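Local coordinates for putative oxidoreductase (Bacteroides fragilis NCTC 9343, PDB 3EOF), which probably acts as an FMN-dependent oxidoreductase of the nitroreductase family, binding flavin mononucleotide, at the interface of chains A and B. Coordinates in Å, arbitrary orientation; residue numbers count along the deposited sequence, not the author numbering. Chains: chain A/B, Putative oxidoreductase.

The interface of chains A and B. Residues chain A 100, 237-238; chain B 100, 238.
B:Leu100 reaches over to a pair of neighbouring leucines of the other chain, A:Leu237 and A:Leu238, and its twin A:Leu100 meets B:Leu238 in the same way. Followed outward, CB of B:Leu100 is 4.8 Å from CD2 of A:Leu237, too far for contact. The branch carbon CG is the first atom to make contact, lying 4.1 Å from CD2 of A:Leu237, the two side chains crossing at about a right angle. At the tip the two methyls part company. CD1 points towards A:Leu100 but stays beyond van der Waals contact with it, whereas CD2 enters the groove between A:Leu237 and A:Leu238. There it lies 3.5 Å from CD2 of A:Leu238 and 3.9 Å from that residue's CG, with CD2 of A:Leu237 on its other flank. With CG anti to the backbone N (chi1 -179°) and CD2 continuing the line of the chain, this methyl is the one carried farthest across. In A:Leu238, CG instead lies anti to the carbonyl carbon (chi1 -66°); CD1 extends the chain and CD2 branches off to meet the incoming methyl.

In the symmetry-related contact, CD2 of A:Leu100 presses against CD2 of B:Leu238 at 3.2 Å, tighter than usual for two methyls. The same CD2 is 3.8 Å from CG of B:Leu238, the two side chains meeting at a slant. The five leucines together hide 134 Å² of surface.

Each Leu100 begins helix 100-123, and Leu237 and Leu238 belong to helix 227-243 near the C-terminus. The patch thus joins the start of one helix to the C-terminal helix of the partner, twice, within the two-fold interface of the deposited dimer, an assembly typical of nitroreductases and probably the biological one.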
loop_
_atom_site.group_PDB
_atom_site.type_symbol
_atom_site.label_atom_id
_atom_site.label_comp_id
_atom_site.label_asym_id
_atom_site.label_seq_id
_atom_site.Cartn_x
_atom_site.Cartn_y
_atom_site.Cartn_z
ATOM N N LEU A 100 5.077 8.008 13.969
ATOM C CA LEU A 100 4.191 7.018 13.367
ATOM C C LEU A 100 3.528 7.509 12.089
ATOM O O LEU A 100 3.383 6.756 11.125
ATOM C CB LEU A 100 3.142 6.580 14.380
ATOM C CG LEU A 100 2.132 5.526 13.931
ATOM C CD1 LEU A 100 2.871 4.243 13.601
ATOM C CD2 LEU A 100 1.071 5.327 15.005
ATOM N N LEU A 237 5.826 -4.960 16.530
ATOM C CA LEU A 237 5.835 -3.889 15.552
ATOM C C LEU A 237 6.176 -2.559 16.204
ATOM O O LEU A 237 6.938 -1.766 15.651
ATOM C CB LEU A 237 4.467 -3.825 14.916
ATOM C CG LEU A 237 4.174 -2.990 13.686
ATOM C CD1 LEU A 237 5.237 -3.167 12.587
ATOM C CD2 LEU A 237 2.767 -3.419 13.189
ATOM N N LEU A 238 5.614 -2.318 17.386
ATOM C CA LEU A 238 5.872 -1.081 18.110
ATOM C C LEU A 238 7.317 -1.052 18.522
ATOM O O LEU A 238 7.959 -0.045 18.337
ATOM C CB LEU A 238 4.946 -0.935 19.320
ATOM C CG LEU A 238 3.462 -0.760 18.985
ATOM C CD1 LEU A 238 2.612 -0.869 20.234
ATOM C CD2 LEU A 238 3.281 0.540 18.311
ATOM N N LEU B 100 -3.004 -3.539 16.139
ATOM C CA LEU B 100 -2.216 -2.783 15.114
ATOM C C LEU B 100 -1.708 -3.643 13.966
ATOM O O LEU B 100 -1.678 -3.206 12.802
ATOM C CB LEU B 100 -1.054 -2.037 15.816
ATOM C CG LEU B 100 -0.120 -1.173 14.995
ATOM C CD1 LEU B 100 -0.856 0.077 14.392
ATOM C CD2 LEU B 100 1.102 -0.749 15.823
ATOM N N LEU B 238 -3.240 7.294 16.507
ATOM C CA LEU B 238 -3.427 6.326 17.570
ATOM C C LEU B 238 -4.812 6.424 18.230
ATOM O O LEU B 238 -5.405 5.412 18.612
ATOM C CB LEU B 238 -2.312 6.497 18.636
ATOM C CG LEU B 238 -0.886 6.193 18.167
ATOM C CD1 LEU B 238 0.072 6.378 19.310
ATOM C CD2 LEU B 238 -0.733 4.758 17.589
#